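PDB 5A77: DNA endonuclease I-CvuI from Chlorella vulgaris, which cleaves DNA as a LAGLIDADG homing endonuclease and is probably involved in the homing of its own chloroplast intron. Local coordinates for residues B[86-89]-B[90-94]; B[6-9]-B[10-14]; B[70-73]-B[74-78]. All coordinates share one frame; numbering follows the deposited sequence.

Contact 1 of 3, residues B[86-89]-B[90-94]; sequences SLQT and TLEKL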
loop_
_atom_site.group_PDB
_atom_site.type_symbol
_atom_site.label_atom_id
_atom_site.label_comp_id
_atom_site.label_asym_id
_atom_site.label_seq_id
_atom_site.Cartn_x
_atom_site.Cartn_y
_atom_site.Cartn_z
ATOM N N SER B 86 -6.604 -4.899 -22.141
ATOM C CA SER B 86 -6.974 -5.471 -20.845
ATOM C C SER B 86 -6.680 -4.514 -19.687
ATOM O O SER B 86 -7.316 -4.607 -18.630
ATOM C CB SER B 86 -6.254 -6.798 -20.606
ATOM O OG SER B 86 -4.906 -6.735 -21.026
ATOM N N LEU B 87 -5.717 -3.610 -19.872
ATOM C CA LEU B 87 -5.345 -2.682 -18.804
ATOM C C LEU B 87 -6.325 -1.525 -18.783
ATOM O O LEU B 87 -6.576 -0.933 -17.736
ATOM C CB LEU B 87 -3.906 -2.181 -18.963
ATOM C CG LEU B 87 -3.524 -0.992 -18.074
ATOM C CD1 LEU B 87 -3.718 -1.319 -16.591
ATOM C CD2 LEU B 87 -2.113 -0.518 -18.327
ATOM N N GLN B 88 -6.888 -1.211 -19.943
ATOM C CA GLN B 88 -7.959 -0.228 -20.026
ATOM C C GLN B 88 -9.061 -0.698 -19.121
ATOM O O GLN B 88 -9.407 -0.041 -18.164
ATOM C CB GLN B 88 -8.474 -0.046 -21.467
ATOM C CG GLN B 88 -9.517 1.065 -21.603
ATOM C CD GLN B 88 -10.171 1.119 -22.979
ATOM O OE1 GLN B 88 -9.680 0.522 -23.942
ATOM N NE2 GLN B 88 -11.277 1.850 -23.077
ATOM N N THR B 89 -9.558 -1.892 -19.390
ATOM C CA THR B 89 -10.655 -2.460 -18.615
ATOM C C THR B 89 -10.418 -2.475 -17.102
ATOM O O THR B 89 -11.355 -2.336 -16.324
ATOM C CB THR B 89 -10.946 -3.875 -19.114
ATOM O OG1 THR B 89 -11.384 -3.779 -20.473
ATOM C CG2 THR B 89 -12.034 -4.545 -18.297
ATOM N N THR B 90 -9.171 -2.599 -16.678
ATOM C CA THR B 90 -8.905 -2.572 -15.249
ATOM C C THR B 90 -9.002 -1.143 -14.689
ATOM O O THR B 90 -9.450 -0.929 -13.562
ATOM C CB THR B 90 -7.523 -3.174 -14.925
ATOM O OG1 THR B 90 -7.488 -4.528 -15.389
ATOM C CG2 THR B 90 -7.276 -3.159 -13.429
ATOM N N LEU B 91 -8.611 -0.163 -15.490
ATOM C CA LEU B 91 -8.509 1.197 -14.996
ATOM C C LEU B 91 -9.873 1.830 -14.713
ATOM O O LEU B 91 -10.036 2.466 -13.661
ATOM C CB LEU B 91 -7.697 2.041 -15.973
ATOM C CG LEU B 91 -6.215 1.711 -15.758
ATOM C CD1 LEU B 91 -5.301 2.396 -16.758
ATOM C CD2 LEU B 91 -5.810 2.073 -14.340
ATOM N N GLU B 92 -10.810 1.595 -15.594
ATOM C CA GLU B 92 -12.148 2.065 -15.451
ATOM C C GLU B 92 -12.856 1.456 -14.240
ATOM O O GLU B 92 -13.869 1.940 -13.801
ATOM C CB GLU B 92 -12.935 1.792 -16.745
ATOM C CG GLU B 92 -12.125 1.339 -17.966
ATOM C CD GLU B 92 -12.793 1.649 -19.302
ATOM O OE1 GLU B 92 -12.594 2.755 -19.821
ATOM O OE2 GLU B 92 -13.504 0.790 -19.855
ATOM N N LYS B 93 -12.325 0.376 -13.710
ATOM C CA LYS B 93 -12.835 -0.258 -12.496
ATOM C C LYS B 93 -12.352 0.523 -11.298
ATOM O O LYS B 93 -13.129 0.842 -10.406
ATOM C CB LYS B 93 -12.389 -1.715 -12.399
ATOM C CG LYS B 93 -13.316 -2.680 -13.096
ATOM C CD LYS B 93 -12.607 -3.969 -13.403
ATOM C CE LYS B 93 -13.449 -4.848 -14.292
ATOM N NZ LYS B 93 -12.630 -5.958 -14.865
ATOM N N LEU B 94 -11.064 0.855 -11.307
ATOM C CA LEU B 94 -10.408 1.501 -10.173
ATOM C C LEU B 94 -10.573 3.016 -10.162
ATOM O O LEU B 94 -10.726 3.621 -9.102
ATOM C CB LEU B 94 -8.921 1.144 -10.174
ATOM C CG LEU B 94 -8.718 -0.369 -10.069
ATOM C CD1 LEU B 94 -7.247 -0.773 -10.096
ATOM C CD2 LEU B 94 -9.390 -0.861 -8.804
#

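Contact 2 of 3, residues B[6-9]-B[10-14]; sequences FHDQ and LKFAW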
loop_
_atom_site.group_PDB
_atom_site.type_symbol
_atom_site.label_atom_id
_atom_site.label_comp_id
_atom_site.label_asym_id
_atom_site.label_seq_id
_atom_site.Cartn_x
_atom_site.Cartn_y
_atom_site.Cartn_z
ATOM N N PHE B 6 -22.762 -3.802 -5.457
ATOM C CA PHE B 6 -22.222 -2.973 -4.394
ATOM C C PHE B 6 -21.111 -3.739 -3.699
ATOM O O PHE B 6 -20.261 -3.155 -3.025
ATOM C CB PHE B 6 -23.314 -2.577 -3.384
ATOM C CG PHE B 6 -24.473 -1.792 -3.985
ATOM C CD1 PHE B 6 -24.564 -1.553 -5.355
ATOM C CD2 PHE B 6 -25.471 -1.288 -3.160
ATOM C CE1 PHE B 6 -25.625 -0.843 -5.890
ATOM C CE2 PHE B 6 -26.535 -0.572 -3.686
ATOM C CZ PHE B 6 -26.611 -0.349 -5.055
ATOM N N HIS B 7 -21.130 -5.057 -3.866
ATOM C CA HIS B 7 -20.093 -5.902 -3.306
ATOM C C HIS B 7 -18.832 -5.767 -4.138
ATOM O O HIS B 7 -17.734 -5.600 -3.599
ATOM C CB HIS B 7 -20.544 -7.364 -3.246
ATOM C CG HIS B 7 -19.666 -8.229 -2.411
ATOM N ND1 HIS B 7 -19.616 -8.142 -1.024
ATOM C CD2 HIS B 7 -18.784 -9.209 -2.746
ATOM C CE1 HIS B 7 -18.753 -9.021 -0.562
ATOM N NE2 HIS B 7 -18.240 -9.684 -1.574
ATOM N N ASP B 8 -18.996 -5.836 -5.458
ATOM C CA ASP B 8 -17.880 -5.661 -6.377
ATOM C C ASP B 8 -17.254 -4.285 -6.205
ATOM O O ASP B 8 -16.044 -4.124 -6.357
ATOM C CB ASP B 8 -18.330 -5.853 -7.830
ATOM C CG ASP B 8 -17.828 -7.154 -8.431
ATOM O OD1 ASP B 8 -17.519 -8.085 -7.658
ATOM O OD2 ASP B 8 -17.731 -7.239 -9.676
ATOM N N GLN B 9 -18.078 -3.297 -5.877
ATOM C CA GLN B 9 -17.584 -1.939 -5.711
ATOM C C GLN B 9 -16.778 -1.800 -4.430
ATOM O O GLN B 9 -15.915 -0.928 -4.332
ATOM C CB GLN B 9 -18.733 -0.936 -5.719
ATOM C CG GLN B 9 -19.419 -0.836 -7.062
ATOM C CD GLN B 9 -20.551 0.166 -7.067
ATOM O OE1 GLN B 9 -20.841 0.803 -6.051
ATOM N NE2 GLN B 9 -21.186 0.328 -8.226
ATOM N N LEU B 10 -17.066 -2.652 -3.449
ATOM C CA LEU B 10 -16.279 -2.689 -2.223
ATOM C C LEU B 10 -14.920 -3.322 -2.436
ATOM O O LEU B 10 -13.948 -2.909 -1.803
ATOM C CB LEU B 10 -17.019 -3.437 -1.121
ATOM C CG LEU B 10 -18.002 -2.632 -0.291
ATOM C CD1 LEU B 10 -18.824 -3.546 0.602
ATOM C CD2 LEU B 10 -17.230 -1.639 0.561
ATOM N N LYS B 11 -14.862 -4.345 -3.291
ATOM C CA LYS B 11 -13.595 -4.972 -3.661
ATOM C C LYS B 11 -12.724 -4.032 -4.509
ATOM O O LYS B 11 -11.502 -3.987 -4.344
ATOM C CB LYS B 11 -13.838 -6.289 -4.418
ATOM C CG LYS B 11 -14.509 -7.393 -3.582
ATOM C CD LYS B 11 -13.588 -7.827 -2.437
ATOM C CE LYS B 11 -14.192 -8.909 -1.549
ATOM N NZ LYS B 11 -14.339 -10.214 -2.246
ATOM N N PHE B 12 -13.355 -3.290 -5.418
ATOM C CA PHE B 12 -12.641 -2.354 -6.284
ATOM C C PHE B 12 -12.110 -1.163 -5.479
ATOM O O PHE B 12 -11.064 -0.601 -5.802
ATOM C CB PHE B 12 -13.549 -1.864 -7.421
ATOM C CG PHE B 12 -13.894 -2.931 -8.431
ATOM C CD1 PHE B 12 -12.957 -3.876 -8.812
ATOM C CD2 PHE B 12 -15.160 -2.985 -8.999
ATOM C CE1 PHE B 12 -13.277 -4.867 -9.743
ATOM C CE2 PHE B 12 -15.490 -3.973 -9.920
ATOM C CZ PHE B 12 -14.546 -4.916 -10.293
ATOM N N ALA B 13 -12.827 -0.796 -4.420
ATOM C CA ALA B 13 -12.394 0.280 -3.526
ATOM C C ALA B 13 -11.208 -0.177 -2.670
ATOM O O ALA B 13 -10.228 0.558 -2.508
ATOM C CB ALA B 13 -13.546 0.742 -2.644
ATOM N N TRP B 14 -11.302 -1.388 -2.128
ATOM C CA TRP B 14 -10.197 -1.996 -1.392
ATOM C C TRP B 14 -8.966 -2.079 -2.287
ATOM O O TRP B 14 -7.875 -1.683 -1.889
ATOM C CB TRP B 14 -10.572 -3.400 -0.872
ATOM C CG TRP B 14 -9.411 -4.124 -0.226
ATOM C CD1 TRP B 14 -9.057 -4.092 1.094
ATOM C CD2 TRP B 14 -8.449 -4.979 -0.882
ATOM N NE1 TRP B 14 -7.937 -4.864 1.299
ATOM C CE2 TRP B 14 -7.552 -5.413 0.120
ATOM C CE3 TRP B 14 -8.275 -5.409 -2.197
ATOM C CZ2 TRP B 14 -6.479 -6.265 -0.181
ATOM C CZ3 TRP B 14 -7.209 -6.259 -2.483
ATOM C CH2 TRP B 14 -6.324 -6.674 -1.476
#

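Contact 3 of 3, residues B[70-73]-B[74-78]; sequences RKRN and DGMSE. With nucleotides of chain C.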
loop_
_atom_site.group_PDB
_atom_site.type_symbol
_atom_site.label_atom_id
_atom_site.label_comp_id
_atom_site.label_asym_id
_atom_site.label_seq_id
_atom_site.Cartn_x
_atom_site.Cartn_y
_atom_site.Cartn_z
ATOM N N ARG B 70 3.718 -13.636 -11.063
ATOM C CA ARG B 70 4.994 -14.351 -11.064
ATOM C C ARG B 70 5.691 -14.293 -9.697
ATOM O O ARG B 70 5.382 -13.458 -8.850
ATOM C CB ARG B 70 5.941 -13.794 -12.124
ATOM C CG ARG B 70 6.544 -12.435 -11.765
ATOM C CD ARG B 70 7.669 -12.020 -12.722
ATOM N NE ARG B 70 7.909 -10.580 -12.662
ATOM C CZ ARG B 70 9.101 -10.004 -12.535
ATOM N NH1 ARG B 70 10.210 -10.727 -12.471
ATOM N NH2 ARG B 70 9.181 -8.683 -12.496
ATOM N N LYS B 71 6.629 -15.212 -9.504
ATOM C CA LYS B 71 7.571 -15.174 -8.402
ATOM C C LYS B 71 8.871 -14.554 -8.906
ATOM O O LYS B 71 9.456 -15.066 -9.852
ATOM C CB LYS B 71 7.848 -16.590 -7.879
ATOM C CG LYS B 71 6.628 -17.408 -7.445
ATOM C CD LYS B 71 6.949 -18.171 -6.165
ATOM C CE LYS B 71 5.852 -19.139 -5.761
ATOM N NZ LYS B 71 6.169 -19.774 -4.447
ATOM N N ARG B 72 9.404 -13.561 -8.217
ATOM C CA ARG B 72 10.696 -13.018 -8.547
ATOM C C ARG B 72 11.751 -13.848 -7.831
ATOM O O ARG B 72 11.428 -14.597 -6.944
ATOM C CB ARG B 72 10.746 -11.567 -8.120
ATOM C CG ARG B 72 9.804 -10.666 -8.891
ATOM C CD ARG B 72 9.503 -9.332 -8.219
ATOM N NE ARG B 72 10.635 -8.761 -7.516
ATOM C CZ ARG B 72 10.772 -7.481 -7.227
ATOM N NH1 ARG B 72 9.862 -6.621 -7.580
ATOM N NH2 ARG B 72 11.833 -7.073 -6.583
ATOM N N ASN B 73 13.011 -13.734 -8.197
ATOM C CA ASN B 73 14.031 -14.634 -7.654
ATOM C C ASN B 73 14.456 -14.170 -6.247
ATOM O O ASN B 73 14.974 -14.943 -5.464
ATOM C CB ASN B 73 15.238 -14.719 -8.600
ATOM C CG ASN B 73 15.903 -13.378 -8.815
ATOM O OD1 ASN B 73 15.477 -12.365 -8.257
ATOM N ND2 ASN B 73 16.958 -13.361 -9.615
ATOM N N ASP B 74 14.216 -12.888 -5.957
ATOM C CA ASP B 74 14.590 -12.296 -4.666
ATOM C C ASP B 74 13.520 -12.266 -3.558
ATOM O O ASP B 74 13.693 -11.595 -2.542
ATOM C CB ASP B 74 15.157 -10.889 -4.887
ATOM C CG ASP B 74 14.182 -9.915 -5.501
ATOM O OD1 ASP B 74 12.984 -10.230 -5.728
ATOM O OD2 ASP B 74 14.616 -8.766 -5.812
ATOM N N GLY B 75 12.432 -13.005 -3.745
ATOM C CA GLY B 75 11.464 -13.188 -2.672
ATOM C C GLY B 75 10.218 -12.308 -2.708
ATOM O O GLY B 75 9.498 -12.184 -1.711
ATOM N N MET B 76 9.961 -11.692 -3.857
ATOM C CA MET B 76 8.752 -10.896 -4.057
ATOM C C MET B 76 7.902 -11.552 -5.121
ATOM O O MET B 76 8.403 -12.332 -5.927
ATOM C CB MET B 76 9.084 -9.449 -4.469
ATOM C CG MET B 76 9.685 -8.600 -3.365
ATOM S SD MET B 76 8.503 -8.151 -2.104
ATOM C CE MET B 76 7.431 -6.962 -2.923
ATOM N N SER B 77 6.614 -11.240 -5.111
ATOM C CA SER B 77 5.751 -11.590 -6.223
ATOM C C SER B 77 5.123 -10.318 -6.790
ATOM O O SER B 77 4.853 -9.351 -6.062
ATOM C CB SER B 77 4.682 -12.594 -5.787
ATOM O OG SER B 77 5.280 -13.840 -5.452
ATOM N N GLU B 78 4.937 -10.314 -8.102
ATOM C CA GLU B 78 4.265 -9.230 -8.799
ATOM C C GLU B 78 2.999 -9.761 -9.432
ATOM O O GLU B 78 2.995 -10.861 -9.968
ATOM C CB GLU B 78 5.167 -8.622 -9.867
ATOM C CG GLU B 78 6.488 -8.078 -9.354
ATOM C CD GLU B 78 7.222 -7.246 -10.396
ATOM O OE1 GLU B 78 6.590 -6.861 -11.408
ATOM O OE2 GLU B 78 8.429 -6.972 -10.208
ATOM P P DT C 9 19.871 -10.645 -11.188
ATOM O OP1 DT C 9 21.312 -10.518 -11.522
ATOM O OP2 DT C 9 19.428 -11.594 -10.121
ATOM O "O5'" DT C 9 19.355 -9.155 -10.886
ATOM C "C5'" DT C 9 19.953 -8.045 -11.563
ATOM C "C4'" DT C 9 19.684 -6.736 -10.834
ATOM O "O4'" DT C 9 18.282 -6.367 -10.992
ATOM C "C3'" DT C 9 19.942 -6.751 -9.315
ATOM O "O3'" DT C 9 20.413 -5.448 -8.895
ATOM C "C2'" DT C 9 18.539 -7.013 -8.773
ATOM C "C1'" DT C 9 17.744 -6.116 -9.714
ATOM N N1 DT C 9 16.269 -6.361 -9.725
ATOM C C2 DT C 9 15.429 -5.330 -10.095
ATOM O O2 DT C 9 15.833 -4.231 -10.425
ATOM N N3 DT C 9 14.095 -5.634 -10.057
ATOM C C4 DT C 9 13.532 -6.842 -9.690
ATOM O O4 DT C 9 12.319 -7.027 -9.695
ATOM C C5 DT C 9 14.467 -7.877 -9.316
ATOM C C7 DT C 9 13.967 -9.231 -8.909
ATOM C C6 DT C 9 15.776 -7.587 -9.343
ATOM P P DG C 8 15.288 -14.647 -13.908
ATOM O OP1 DG C 8 16.411 -15.455 -14.438
ATOM O OP2 DG C 8 14.395 -15.239 -12.881
ATOM O "O5'" DG C 8 15.900 -13.281 -13.373
ATOM C "C5'" DG C 8 16.050 -12.215 -14.289
ATOM C "C4'" DG C 8 17.228 -11.352 -13.941
ATOM O "O4'" DG C 8 16.803 -9.976 -13.908
ATOM C "C3'" DG C 8 17.800 -11.585 -12.570
ATOM O "O3'" DG C 8 19.124 -11.033 -12.552
ATOM C "C2'" DG C 8 16.801 -10.816 -11.688
ATOM C "C1'" DG C 8 16.431 -9.625 -12.578
ATOM N N9 DG C 8 15.005 -9.263 -12.604
ATOM C C8 DG C 8 13.915 -10.089 -12.460
ATOM N N7 DG C 8 12.766 -9.462 -12.584
ATOM C C5 DG C 8 13.125 -8.142 -12.858
ATOM C C6 DG C 8 12.321 -6.989 -13.104
ATOM O O6 DG C 8 11.084 -6.895 -13.128
ATOM N N1 DG C 8 13.099 -5.859 -13.335
ATOM C C2 DG C 8 14.472 -5.839 -13.337
ATOM N N2 DG C 8 15.050 -4.658 -13.579
ATOM N N3 DG C 8 15.229 -6.899 -13.120
ATOM C C4 DG C 8 14.495 -8.012 -12.885
ATOM P P DC C 7 9.318 -16.538 -14.825
ATOM O OP1 DC C 7 9.779 -17.935 -14.639
ATOM O OP2 DC C 7 8.372 -15.925 -13.861
ATOM O "O5'" DC C 7 10.589 -15.575 -14.918
ATOM C "C5'" DC C 7 11.363 -15.571 -16.104
ATOM C "C4'" DC C 7 12.192 -14.311 -16.207
ATOM O "O4'" DC C 7 11.339 -13.184 -16.474
ATOM C "C3'" DC C 7 12.969 -13.929 -14.939
ATOM O "O3'" DC C 7 14.368 -14.157 -15.134
ATOM C "C2'" DC C 7 12.656 -12.428 -14.745
ATOM C "C1'" DC C 7 12.050 -12.048 -16.089
ATOM N N1 DC C 7 11.121 -10.870 -16.037
ATOM C C2 DC C 7 11.626 -9.590 -16.257
ATOM O O2 DC C 7 12.829 -9.452 -16.495
ATOM N N3 DC C 7 10.780 -8.532 -16.205
ATOM C C4 DC C 7 9.482 -8.718 -15.932
ATOM N N4 DC C 7 8.683 -7.635 -15.879
ATOM C C5 DC C 7 8.951 -10.013 -15.689
ATOM C C6 DC C 7 9.798 -11.052 -15.746
#

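Contact 1 of 3, residues B[86-89]-B[90-94]
L87 and L91 lie one helical turn apart, and their backbones show how a helix tightens near its end: L91 N bonds to L87 O at 3.1 Å yet also reaches Q88 O at 2.8 Å, so the i to i+4 pattern is mixed with i to i+3 bonds. The same mixing recurs a turn later, where T90 O accepts from both K93 N and L94 N. On the buried side the two leucines touch obliquely, L87 CD1 lying 4.0 Å from L91 CG. With CG of L87 anti to its own nitrogen (chi1 168°) and CG of L91 instead opposite its carbonyl carbon (chi1 -78°), the L91 branch point settles over L87 O. T90 turns its hydroxyl back along the helix: OG1 donates to S86 O at 3.2 Å, which gives a buried polar group a partner within its own helix. Away from the leucines the contacts are polar. E92 lays its CG against Q88 O, while Q88 NE2 and E92 OE1 approach to only 3.6 Å with amide and carboxylate planes 75° apart, a loose polar neighbourhood. Beside them K93 runs extended alongside T89, passing its CD over T89 O and bringing NZ to 3.8 Å from T89 CG2; the ammonium also makes a weak hydrogen bond to L64 O. L87 packs on V43, L45 and V81 of the sheet and on V108 of helix 102-114. With the leucines and T90 buried, T89 and E92 exposed, and Q88 at the boundary against L109 and I112 of helix 102-114, helix 84-94 is broadly amphipathic, the last helix of the alpha-beta-beta-alpha-beta-beta-alpha core of the LAGLIDADG fold, laid against its antiparallel sheet.

Contact 2 of 3, residues B[6-9]-B[10-14]
F12 meets D8 one turn back because its CG stands opposite its own carbonyl carbon (chi1 -69°), which folds the ring down along the helix until D8 O lies over one face of it. Of the ring atoms CD2 comes nearest, 3.0 Å from D8 O, and the same carbonyl accepts the F12 backbone N at 3.0 Å. The D8 carboxylate crosses the far end of the ring obliquely, OD2 standing 4.0 Å from F12 CE2, with the two planes 63° apart. H7 and K11 run side by side on another flank. There the K11 chain bends at chi2 and chi4, so that NZ arrives 4.0 Å from H7 NE2. These residues form the first turns of helix 6-22, whose later part carries the LAGLIDADG motif; in this family the paired motif helices form the interface between the two halves of the enzyme. Accordingly, L10 and Q9 pack on F6 of the second subunit, and W14 NE1 donates to D20 OD2 of that subunit. F12 looks instead into its own chain, touching I63 and L64 of helix 55-64 as well as Y97. Regular backbone bonds run beneath the side chains, K11 N to H7 O at 3.1 Å and A13 N to Q9 O at 3.1 Å, and the methyl group of A13 rests against Q9 O.

Contact 3 of 3, residues B[70-73]-B[74-78]
R72 and M76 close the hairpin through the backbone, R72 N donating to M76 O at 2.8 Å just below the type I turn from R72 to G75. R70 and E78 form the next hydrogen-bonded antiparallel pair, with K71 and S77 a non-hydrogen-bonded pair between them; the positive phi of G75 (99°) suits a residue without a side chain. Salt bridges tie the polar ends together. E78 OE2 is shared by two arginines, R70 NH2 and R72 NH1, each at 3.0 Å, while D74 OD1 takes R72 NE in the guanidinium plane through its syn lone pair. The concentration of acidic oxygens probably steadies the positive charge of both arginines. Contacts with DNA form the third group. R70, extended from CG to NE, presents the two-pronged grip by which arginine reads guanine in the major groove: NH1 donates to N7 of DG8 of chain C at 2.9 Å and NH2 to its O6 at 2.7 Å. One face of this guanidinium carries C5 of DC7 of chain C over its centre, and CG of R72 lies off-centre on the other. R72 is likewise layered, between O4 of DT9 of chain C and M76 CB, and its NH2 donates to O6 of another guanine. A leucine in its place would probably leave D74 without its cationic mate and that guanine O6 without this donor. N73 ND2 donates to OP2 of DT9 of chain C at 3.1 Å, a hydrogen bond to the phosphate. Strands 68-71 and 76-82 form this hairpin at one edge of the DNA-binding sheet; F48 of strand 39-50 meets R72, M76 and E78, and S77 OG is hydrogen-bonded to H54 ND1 and T51 OG1.

Overall arrangement
Contacts 1 and 2 illustrate one local device, the i to i+4 step of a helix, in two settings. Contact 1 is partly buried against the sheet, whereas contact 2 is largely a surface contact near the second subunit. They touch each other: L94 CD2 lies 3.4 Å from F12 O, and K93 CD packs on F12 CZ, so helices 84-94 and 6-22 are joined directly. Contact 3 stands apart, its centre about 24 Å from that of contact 1, although strand 76-82 leads straight into helix 84-94; it is partly buried, five of its nine touching residues being buried once the DNA is counted. Chemistry follows place: aliphatic packing under the sheet, aromatic and mixed polar contacts on the N-terminal helix, and charged networks facing DNA.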